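Local coordinates for protein (S)-2-haloacid dehalogenase 4A (Burkholderia cepacia, PDB 2NO4) that catalyses the hydrolytic dehalogenation of short-chain (S)-2-haloalkanoic acids to the corresponding (R)-2-hydroxyalkanoic acids, releasing halide and inverting the configuration of the reacting carbon, at residues 18-24 with 181-187; 34-39 with 96-100; 200-206 with 218-224. One frame throughout, in Å; residues are numbered along the deposited sequence. Where two conformers were deposited one is given.

How the contacts relate
Strand 16-19 comes first. Residues 18-24 begin in it, run on into the loop and form the first half of contact 1. The chain then leaves the sheet for a mainly helical part. There contact 2 joins residues 34-39 to helix 90-102, closing a largely helical loop of 56 residues. Both halves lie within the longer loop that contact 1 closes when strand 181-185 pairs with strand 16-19. After helix 188-197 the chain enters strand 200-204, and contact 3 closes a short loop to strand 220-222 at the sheet edge. Contacts 1 and 3 follow in series and meet through neighbouring strands 181-185 and 200-204. Contact 2 stands apart, its centre about 25 Å from that of contact 1.

Contact 1 of 3, residues 18-24 with 181-187; sequences VFDAYGT and VCFVSSN. With SO4 (sulfate ion), chain H.
Val18 and Phe19 pair in parallel with Phe183 and Val184. Val18 N donates to Cys182 O, and Val18 O receives Val184 N at 2.8 Å. Asp20 N donates to Val184 O at 3.0 Å, which fixes the nucleophile's backbone against strand 181-185. On one face the Phe19 ring lies alongside Val184 and points the same way, with Phe19 CE2 3.7 Å from Val184 CB. On the other face the two methyls of Val18 divide their contacts. CG1 meets the Phe183 ring and CG2 meets Val181 CG1.

The Asp20 side chain starts with CB 3.3 Å from Ser185 OG. CG stands anti to the backbone N (chi1 176°), which carries the carboxylate past Ser185 to Asn187. OD2 accepts from Thr24 OG1 at 2.6 Å, on the anti side of the carboxylate. Thr24 OG1 also accepts Ser186 N at 2.8 Å, so it links the two loops. This is the HAD arrangement on a Rossmann-like sheet: the nucleophile lies by the first strand, and residues probably important for catalysis begin at the end of strand 181-185. Asp20 OD2 is also 3.0 Å from Asn187 ND2, but the angle is too poor for a hydrogen bond, and the carboxylate and amide planes are perpendicular. ND2 instead donates in its own amide plane to Tyr22 O, at 3.2 Å and 170°. Asp20 OD1, the other tip, forms a salt bridge with Lys161 and lies close to sulfate O4.

Backbone N atoms of Ala21 and Tyr22 donate to O1 of this sulfate ion, probably from the crystallisation liquor, which occupies the haloacid-binding site. Both residues bind the haloacid, as do Ser128 and Asn129, which also hold the sulfate. Ser185 OG accepts Asn187 N in an ST turn and has Asp190 as a further partner.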
loop_
_atom_site.group_PDB
_atom_site.type_symbol
_atom_site.label_atom_id
_atom_site.label_comp_id
_atom_site.label_asym_id
_atom_site.label_seq_id
_atom_site.Cartn_x
_atom_site.Cartn_y
_atom_site.Cartn_z
ATOM N N VAL B 18 14.725 18.051 -6.138
ATOM C CA VAL B 18 14.051 16.969 -6.821
ATOM C C VAL B 18 12.663 16.804 -6.197
ATOM O O VAL B 18 12.526 16.657 -4.958
ATOM C CB VAL B 18 14.879 15.642 -6.744
ATOM C CG1 VAL B 18 14.118 14.544 -7.454
ATOM C CG2 VAL B 18 16.272 15.841 -7.398
ATOM N N PHE B 19 11.659 16.875 -7.068
ATOM C CA PHE B 19 10.269 16.919 -6.708
ATOM C C PHE B 19 9.495 15.644 -7.061
ATOM O O PHE B 19 9.569 15.153 -8.168
ATOM C CB PHE B 19 9.586 18.090 -7.457
ATOM C CG PHE B 19 9.910 19.424 -6.870
ATOM C CD1 PHE B 19 11.050 20.145 -7.292
ATOM C CD2 PHE B 19 9.135 19.940 -5.845
ATOM C CE1 PHE B 19 11.367 21.364 -6.707
ATOM C CE2 PHE B 19 9.453 21.192 -5.251
ATOM C CZ PHE B 19 10.569 21.887 -5.703
ATOM N N ASP B 20 8.722 15.159 -6.097
ATOM C CA ASP B 20 7.597 14.273 -6.364
ATOM C C ASP B 20 6.570 14.990 -7.239
ATOM O O ASP B 20 6.466 16.224 -7.209
ATOM C CB ASP B 20 7.001 13.843 -5.008
ATOM C CG ASP B 20 5.771 13.002 -5.154
ATOM O OD1 ASP B 20 5.944 11.821 -5.479
ATOM O OD2 ASP B 20 4.645 13.516 -4.926
ATOM N N ALA B 21 5.858 14.250 -8.086
ATOM C CA ALA B 21 4.819 14.866 -8.915
ATOM C C ALA B 21 3.405 14.727 -8.325
ATOM O O ALA B 21 2.806 15.727 -7.922
ATOM C CB ALA B 21 4.876 14.335 -10.335
ATOM N N TYR B 22 2.902 13.491 -8.247
ATOM C CA TYR B 22 1.496 13.225 -7.941
ATOM C C TYR B 22 1.261 13.361 -6.439
ATOM O O TYR B 22 1.690 12.505 -5.652
ATOM C CB TYR B 22 1.085 11.819 -8.450
ATOM C CG TYR B 22 1.072 11.800 -9.966
ATOM C CD1 TYR B 22 0.019 12.413 -10.673
ATOM C CD2 TYR B 22 2.143 11.253 -10.694
ATOM C CE1 TYR B 22 -0.011 12.434 -12.082
ATOM C CE2 TYR B 22 2.145 11.282 -12.093
ATOM C CZ TYR B 22 1.081 11.884 -12.786
ATOM O OH TYR B 22 1.062 11.905 -14.173
ATOM N N GLY B 23 0.621 14.453 -6.062
ATOM C CA GLY B 23 0.387 14.758 -4.629
ATOM C C GLY B 23 1.179 15.960 -4.126
ATOM O O GLY B 23 0.810 16.580 -3.127
ATOM N N THR B 24 2.250 16.301 -4.844
ATOM C CA THR B 24 3.173 17.372 -4.442
ATOM C C THR B 24 3.053 18.579 -5.370
ATOM O O THR B 24 2.736 19.679 -4.918
ATOM C CB THR B 24 4.606 16.833 -4.402
ATOM O OG1 THR B 24 4.638 15.692 -3.540
ATOM C CG2 THR B 24 5.641 17.898 -3.879
ATOM N N VAL B 181 21.166 16.693 -2.857
ATOM C CA VAL B 181 19.751 16.733 -3.226
ATOM C C VAL B 181 18.829 17.165 -2.056
ATOM O O VAL B 181 18.864 16.601 -0.960
ATOM C CB VAL B 181 19.314 15.374 -3.803
ATOM C CG1 VAL B 181 17.753 15.291 -4.015
ATOM C CG2 VAL B 181 20.084 15.088 -5.104
ATOM N N CYS B 182 18.025 18.180 -2.328
ATOM C CA CYS B 182 16.837 18.461 -1.538
ATOM C C CYS B 182 15.623 17.773 -2.197
ATOM O O CYS B 182 15.186 18.109 -3.308
ATOM C CB CYS B 182 16.607 19.971 -1.400
ATOM S SG CYS B 182 15.147 20.349 -0.373
ATOM N N PHE B 183 15.082 16.798 -1.485
ATOM C CA PHE B 183 13.996 15.997 -2.026
ATOM C C PHE B 183 12.674 16.453 -1.434
ATOM O O PHE B 183 12.504 16.444 -0.208
ATOM C CB PHE B 183 14.187 14.494 -1.764
ATOM C CG PHE B 183 13.114 13.624 -2.447
ATOM C CD1 PHE B 183 13.250 13.303 -3.789
ATOM C CD2 PHE B 183 11.981 13.173 -1.754
ATOM C CE1 PHE B 183 12.282 12.522 -4.474
ATOM C CE2 PHE B 183 11.005 12.369 -2.413
ATOM C CZ PHE B 183 11.164 12.048 -3.771
ATOM N N VAL B 184 11.732 16.828 -2.298
ATOM C CA VAL B 184 10.472 17.457 -1.844
ATOM C C VAL B 184 9.237 16.600 -2.178
ATOM O O VAL B 184 9.004 16.271 -3.329
ATOM C CB VAL B 184 10.277 18.890 -2.438
ATOM C CG1 VAL B 184 8.983 19.515 -1.924
ATOM C CG2 VAL B 184 11.493 19.788 -2.082
ATOM N N SER B 185 8.450 16.252 -1.163
ATOM C CA SER B 185 7.245 15.418 -1.413
ATOM C C SER B 185 6.160 15.662 -0.364
ATOM O O SER B 185 6.462 16.000 0.786
ATOM C CB SER B 185 7.640 13.913 -1.454
ATOM O OG SER B 185 6.515 13.093 -1.804
ATOM N N SER B 186 4.903 15.462 -0.752
ATOM C CA SER B 186 3.797 15.348 0.201
ATOM C C SER B 186 3.532 13.924 0.671
ATOM O O SER B 186 2.702 13.705 1.563
ATOM C CB SER B 186 2.512 15.902 -0.411
ATOM O OG SER B 186 2.660 17.286 -0.669
ATOM N N ASN B 187 4.185 12.949 0.042
ATOM C CA ASN B 187 3.901 11.535 0.353
ATOM C C ASN B 187 4.887 11.008 1.360
ATOM O O ASN B 187 6.057 10.920 1.054
ATOM C CB ASN B 187 3.946 10.698 -0.939
ATOM C CG ASN B 187 2.943 11.204 -1.971
ATOM O OD1 ASN B 187 1.785 11.447 -1.642
ATOM N ND2 ASN B 187 3.395 11.428 -3.190
HETATM S S SO4 H . 4.788 10.160 -7.872
HETATM O O1 SO4 H . 4.928 11.408 -8.587
HETATM O O2 SO4 H . 3.837 9.272 -8.533
HETATM O O3 SO4 H . 6.058 9.506 -7.655
HETATM O O4 SO4 H . 4.221 10.550 -6.583
#

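Contact 2 of 3, residues 34-39 with 96-100; sequences RNADEV and RLMSA
Asn35 and Glu38 approach the guanidinium of Arg96 from different directions. Asn35 OD1 lies at its edge, close to the guanidinium plane, and takes Arg96 NE at 3.1 Å with an N-H...O angle of 156°. Arg96 NH2 adds a weak bond to the same oxygen at 3.3 Å. The amide is turned steeply, its plane 78° from that of the guanidinium. Glu38 comes over a face instead. Its CG sits above the plane toward the rim, and OE1 forms a salt bridge with Arg96 NH2. That separation, 2.5 Å, is very short, and its exact value is doubtful. The Arg96 chain bends at chi3 (80°), which turns its end back toward both partners.

The contact belongs to the helical part inserted between strands 16-19 and 123-128, consistent with the cap of HAD dehalogenases. It joins the start of helix 36-39 to the middle of helix 90-102.

Next to this polar cluster, the Asn35 and Leu97 side chains run antiparallel alongside one another, with Asn35 CB 3.8 Å from Leu97 CD2. Asn35 ND2 faces the methyl of Ala100, with ND2 to CB at 3.7 Å, and donates to Ala31 O. Val39 CG2 meets Leu97 CD1 more loosely, at 4.2 Å. Leu46 of helix 43-63 touches both Val39 and Leu97. At the exposed end, Arg34 NH2 comes 3.7 Å from Ala100 O and also near its CB.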
loop_
_atom_site.group_PDB
_atom_site.type_symbol
_atom_site.label_atom_id
_atom_site.label_comp_id
_atom_site.label_asym_id
_atom_site.label_seq_id
_atom_site.Cartn_x
_atom_site.Cartn_y
_atom_site.Cartn_z
ATOM N N ARG B 34 -13.368 17.659 -10.010
ATOM C CA ARG B 34 -13.911 18.299 -11.191
ATOM C C ARG B 34 -15.080 17.544 -11.842
ATOM O O ARG B 34 -15.781 18.104 -12.666
ATOM C CB ARG B 34 -12.780 18.579 -12.185
ATOM C CG ARG B 34 -11.736 19.555 -11.564
ATOM C CD ARG B 34 -10.878 20.318 -12.592
ATOM N NE ARG B 34 -9.784 19.522 -13.164
ATOM C CZ ARG B 34 -9.835 18.876 -14.332
ATOM N NH1 ARG B 34 -10.945 18.911 -15.071
ATOM N NH2 ARG B 34 -8.771 18.181 -14.761
ATOM N N ASN B 35 -15.288 16.285 -11.459
ATOM C CA ASN B 35 -16.318 15.433 -12.043
ATOM C C ASN B 35 -17.216 14.856 -10.949
ATOM O O ASN B 35 -17.842 13.824 -11.131
ATOM C CB ASN B 35 -15.667 14.280 -12.808
ATOM C CG ASN B 35 -14.888 14.749 -14.019
ATOM O OD1 ASN B 35 -15.462 14.942 -15.098
ATOM N ND2 ASN B 35 -13.563 14.926 -13.856
ATOM N N ALA B 36 -17.240 15.536 -9.806
ATOM C CA ALA B 36 -17.934 15.053 -8.624
ATOM C C ALA B 36 -19.452 14.894 -8.876
ATOM O O ALA B 36 -20.054 13.897 -8.464
ATOM C CB ALA B 36 -17.657 15.989 -7.465
ATOM N N ASP B 37 -20.056 15.849 -9.593
ATOM C CA ASP B 37 -21.505 15.795 -9.941
ATOM C C ASP B 37 -21.867 14.553 -10.769
ATOM O O ASP B 37 -22.905 13.939 -10.569
ATOM C CB ASP B 37 -21.952 17.070 -10.713
ATOM C CG ASP B 37 -21.864 18.358 -9.877
ATOM O OD1 ASP B 37 -21.560 18.315 -8.661
ATOM O OD2 ASP B 37 -22.121 19.442 -10.449
ATOM N N GLU B 38 -21.005 14.224 -11.730
ATOM C CA GLU B 38 -21.136 13.048 -12.548
ATOM C C GLU B 38 -20.992 11.764 -11.723
ATOM O O GLU B 38 -21.665 10.775 -12.000
ATOM C CB GLU B 38 -20.083 13.078 -13.676
ATOM C CG GLU B 38 -20.248 14.214 -14.713
ATOM C CD GLU B 38 -19.513 15.540 -14.373
ATOM O OE1 GLU B 38 -19.085 16.206 -15.339
ATOM O OE2 GLU B 38 -19.360 15.946 -13.196
ATOM N N VAL B 39 -20.122 11.768 -10.699
ATOM C CA VAL B 39 -19.921 10.560 -9.890
ATOM C C VAL B 39 -21.075 10.374 -8.896
ATOM O O VAL B 39 -21.516 9.240 -8.651
ATOM C CB VAL B 39 -18.521 10.564 -9.149
ATOM C CG1 VAL B 39 -18.376 9.375 -8.165
ATOM C CG2 VAL B 39 -17.366 10.550 -10.174
ATOM N N ARG B 96 -13.890 9.856 -18.689
ATOM C CA ARG B 96 -13.846 11.204 -18.105
ATOM C C ARG B 96 -12.792 11.353 -17.013
ATOM O O ARG B 96 -12.036 12.337 -16.965
ATOM C CB ARG B 96 -15.203 11.582 -17.514
ATOM C CG ARG B 96 -16.206 12.099 -18.545
ATOM C CD ARG B 96 -17.498 12.583 -17.854
ATOM N NE ARG B 96 -17.307 13.933 -17.311
ATOM C CZ ARG B 96 -17.767 15.040 -17.896
ATOM N NH1 ARG B 96 -18.481 14.956 -19.020
ATOM N NH2 ARG B 96 -17.529 16.234 -17.351
ATOM N N LEU B 97 -12.745 10.371 -16.125
ATOM C CA LEU B 97 -11.824 10.441 -14.960
ATOM C C LEU B 97 -10.348 10.222 -15.356
ATOM O O LEU B 97 -9.455 10.913 -14.861
ATOM C CB LEU B 97 -12.306 9.502 -13.854
ATOM C CG LEU B 97 -13.583 9.940 -13.095
ATOM C CD1 LEU B 97 -13.964 8.904 -12.036
ATOM C CD2 LEU B 97 -13.384 11.279 -12.439
ATOM N N MET B 98 -10.109 9.298 -16.286
ATOM C CA MET B 98 -8.764 9.107 -16.871
ATOM C C MET B 98 -8.276 10.333 -17.669
ATOM O O MET B 98 -7.102 10.701 -17.575
ATOM C CB MET B 98 -8.717 7.826 -17.724
ATOM C CG MET B 98 -8.872 6.509 -16.930
ATOM S SD MET B 98 -7.677 6.264 -15.570
ATOM C CE MET B 98 -6.132 5.925 -16.443
ATOM N N SER B 99 -9.171 10.981 -18.434
ATOM C CA SER B 99 -8.800 12.221 -19.142
ATOM C C SER B 99 -8.459 13.322 -18.177
ATOM O O SER B 99 -7.529 14.071 -18.412
ATOM C CB SER B 99 -9.919 12.738 -20.051
ATOM O OG SER B 99 -10.220 11.746 -20.981
ATOM N N ALA B 100 -9.210 13.412 -17.083
ATOM C CA ALA B 100 -8.930 14.409 -16.069
ATOM C C ALA B 100 -7.592 14.140 -15.393
ATOM O O ALA B 100 -6.854 15.063 -15.085
ATOM C CB ALA B 100 -10.080 14.472 -15.057
#

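Contact 3 of 3, residues 200-206 with 218-224; sequences NTVRINR and LKHQVNS. With SO4 (sulfate ion), chain L.
Ile204 and Val222 make the tight part of the contact, with Ile204 CD1 and Val222 CG2 only 3.5 Å apart. Val222 CG2 takes the crowded position between backbone N and carbonyl carbon, which brings it against the isoleucine. Leu228 of helix 228-232 covers Ile204 on this face. Parallel backbone rungs follow. Arg203 O receives Val222 N at 3.0 Å, and Val222 O receives Asn205 N at 2.8 Å. Strand 220-222 is an outermost strand of the Rossmann-like sheet; strand 200-204 ties it to strand 181-185.

On the other face Leu191 of helix 188-197 packs on Arg203 and Leu218. The solvent side is strand 220-222 and its flanks: Lys219, His220, Gln221 and Asn223. Gln221 lies beside Arg203, and its OE1 takes Asn205 ND2 at 2.9 Å, the donor well above the carbonyl plane. That ND2 sits over the centre of the Arg203 guanidinium; Asn205 OD1 accepts from Asn209 N. Thr201 O is shared by Lys219 N at 2.8 Å and, weakly, by His220 N at 3.3 Å. Lys219 CE passes 3.6 Å from Asn200 OD1, while Asn200 ND2 donates to Val181 O. Arg206 NE and NH2 and Ser224 OG bond one sulfate ion, probably from the crystallisation liquor.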
loop_
_atom_site.group_PDB
_atom_site.type_symbol
_atom_site.label_atom_id
_atom_site.label_comp_id
_atom_site.label_asym_id
_atom_site.label_seq_id
_atom_site.Cartn_x
_atom_site.Cartn_y
_atom_site.Cartn_z
ATOM N N ASN B 200 18.242 14.945 1.310
ATOM C CA ASN B 200 17.728 15.878 2.331
ATOM C C ASN B 200 16.236 16.088 2.083
ATOM O O ASN B 200 15.842 16.638 1.052
ATOM C CB ASN B 200 18.491 17.217 2.286
ATOM C CG ASN B 200 19.995 17.026 2.480
ATOM O OD1 ASN B 200 20.449 16.760 3.591
ATOM N ND2 ASN B 200 20.764 17.124 1.392
ATOM N N THR B 201 15.402 15.651 3.024
ATOM C CA THR B 201 13.965 15.573 2.759
ATOM C C THR B 201 13.163 16.732 3.329
ATOM O O THR B 201 13.365 17.157 4.461
ATOM C CB THR B 201 13.377 14.220 3.237
ATOM O OG1 THR B 201 13.777 14.009 4.592
ATOM C CG2 THR B 201 13.935 13.098 2.364
ATOM N N VAL B 202 12.241 17.216 2.519
ATOM C CA VAL B 202 11.324 18.271 2.922
ATOM C C VAL B 202 9.911 17.838 2.589
ATOM O O VAL B 202 9.572 17.573 1.420
ATOM C CB VAL B 202 11.637 19.585 2.207
ATOM C CG1 VAL B 202 10.553 20.670 2.559
ATOM C CG2 VAL B 202 13.076 20.026 2.525
ATOM N N ARG B 203 9.109 17.709 3.634
ATOM C CA ARG B 203 7.688 17.403 3.471
ATOM C C ARG B 203 6.847 18.674 3.229
ATOM O O ARG B 203 6.989 19.662 3.950
ATOM C CB ARG B 203 7.171 16.702 4.725
ATOM C CG ARG B 203 5.687 16.486 4.616
ATOM C CD ARG B 203 5.229 15.346 5.357
ATOM N NE ARG B 203 3.838 15.046 5.023
ATOM C CZ ARG B 203 3.115 14.157 5.686
ATOM N NH1 ARG B 203 3.641 13.510 6.713
ATOM N NH2 ARG B 203 1.850 13.947 5.348
ATOM N N ILE B 204 6.000 18.635 2.199
ATOM C CA ILE B 204 4.883 19.582 2.057
ATOM C C ILE B 204 3.671 18.929 2.730
ATOM O O ILE B 204 3.119 17.962 2.206
ATOM C CB ILE B 204 4.557 19.941 0.595
ATOM C CG1 ILE B 204 5.839 20.175 -0.234
ATOM C CG2 ILE B 204 3.626 21.176 0.521
ATOM C CD1 ILE B 204 6.700 21.330 0.227
ATOM N N ASN B 205 3.331 19.425 3.920
ATOM C CA ASN B 205 2.231 18.912 4.722
ATOM C C ASN B 205 1.175 20.006 4.759
ATOM O O ASN B 205 1.169 20.885 5.638
ATOM C CB ASN B 205 2.734 18.510 6.111
ATOM C CG ASN B 205 1.726 17.680 6.886
ATOM O OD1 ASN B 205 0.529 17.630 6.545
ATOM N ND2 ASN B 205 2.193 17.049 7.949
ATOM N N ARG B 206 0.316 19.997 3.745
ATOM C CA ARG B 206 -0.674 21.070 3.570
ATOM C C ARG B 206 -1.737 21.092 4.680
ATOM O O ARG B 206 -2.154 22.166 5.096
ATOM C CB ARG B 206 -1.341 20.928 2.216
ATOM C CG ARG B 206 -0.431 21.364 1.079
ATOM C CD ARG B 206 -1.098 21.250 -0.261
ATOM N NE ARG B 206 -0.089 21.619 -1.239
ATOM C CZ ARG B 206 0.710 20.760 -1.874
ATOM N NH1 ARG B 206 0.622 19.446 -1.639
ATOM N NH2 ARG B 206 1.633 21.234 -2.696
ATOM N N LEU B 218 12.797 14.027 8.681
ATOM C CA LEU B 218 12.768 15.105 7.711
ATOM C C LEU B 218 13.799 16.153 8.083
ATOM O O LEU B 218 14.076 16.375 9.258
ATOM C CB LEU B 218 11.392 15.755 7.705
ATOM C CG LEU B 218 10.219 14.817 7.394
ATOM C CD1 LEU B 218 8.947 15.560 7.757
ATOM C CD2 LEU B 218 10.231 14.432 5.871
ATOM N N LYS B 219 14.390 16.762 7.066
ATOM C CA LYS B 219 15.171 17.973 7.284
ATOM C C LYS B 219 14.267 19.150 7.650
ATOM O O LYS B 219 14.632 19.929 8.538
ATOM C CB LYS B 219 16.034 18.318 6.071
ATOM C CG LYS B 219 17.328 17.567 6.057
ATOM C CD LYS B 219 18.208 18.033 7.208
ATOM C CE LYS B 219 19.645 17.580 7.008
ATOM N NZ LYS B 219 19.800 16.089 7.193
ATOM N N HIS B 220 13.106 19.251 7.003
ATOM C CA HIS B 220 12.155 20.299 7.268
ATOM C C HIS B 220 10.772 19.833 6.832
ATOM O O HIS B 220 10.631 18.928 6.038
ATOM C CB HIS B 220 12.528 21.619 6.560
ATOM C CG HIS B 220 12.292 22.861 7.389
ATOM N ND1 HIS B 220 11.036 23.364 7.658
ATOM C CD2 HIS B 220 13.165 23.715 7.977
ATOM C CE1 HIS B 220 11.144 24.467 8.379
ATOM N NE2 HIS B 220 12.427 24.689 8.603
ATOM N N GLN B 221 9.769 20.499 7.364
ATOM C CA GLN B 221 8.364 20.390 6.946
ATOM C C GLN B 221 7.771 21.802 6.821
ATOM O O GLN B 221 7.989 22.645 7.694
ATOM C CB GLN B 221 7.549 19.603 7.973
ATOM C CG GLN B 221 6.056 19.472 7.633
ATOM C CD GLN B 221 5.359 18.495 8.563
ATOM O OE1 GLN B 221 5.074 17.370 8.188
ATOM N NE2 GLN B 221 5.113 18.912 9.782
ATOM N N VAL B 222 7.009 22.016 5.757
ATOM C CA VAL B 222 6.357 23.281 5.458
ATOM C C VAL B 222 4.919 22.965 5.004
ATOM O O VAL B 222 4.614 21.826 4.658
ATOM C CB VAL B 222 7.129 24.101 4.373
ATOM C CG1 VAL B 222 8.537 24.516 4.853
ATOM C CG2 VAL B 222 7.192 23.385 2.999
ATOM N N ASN B 223 4.049 23.969 4.958
ATOM C CA ASN B 223 2.651 23.732 4.604
ATOM C C ASN B 223 2.301 24.135 3.173
ATOM O O ASN B 223 1.175 23.996 2.755
ATOM C CB ASN B 223 1.695 24.381 5.638
ATOM C CG ASN B 223 1.733 25.924 5.615
ATOM O OD1 ASN B 223 1.113 26.572 6.462
ATOM N ND2 ASN B 223 2.467 26.511 4.663
ATOM N N SER B 224 3.291 24.615 2.431
ATOM C CA SER B 224 3.064 25.128 1.113
ATOM C C SER B 224 4.354 25.062 0.345
ATOM O O SER B 224 5.433 25.288 0.905
ATOM C CB SER B 224 2.626 26.618 1.216
ATOM O OG SER B 224 2.583 27.199 -0.061
HETATM S S SO4 L . 0.668 24.994 -2.506
HETATM O O1 SO4 L . 0.793 25.368 -3.934
HETATM O O2 SO4 L . -0.621 24.326 -2.181
HETATM O O3 SO4 L . 1.795 24.144 -2.208
HETATM O O4 SO4 L . 0.631 26.177 -1.665
#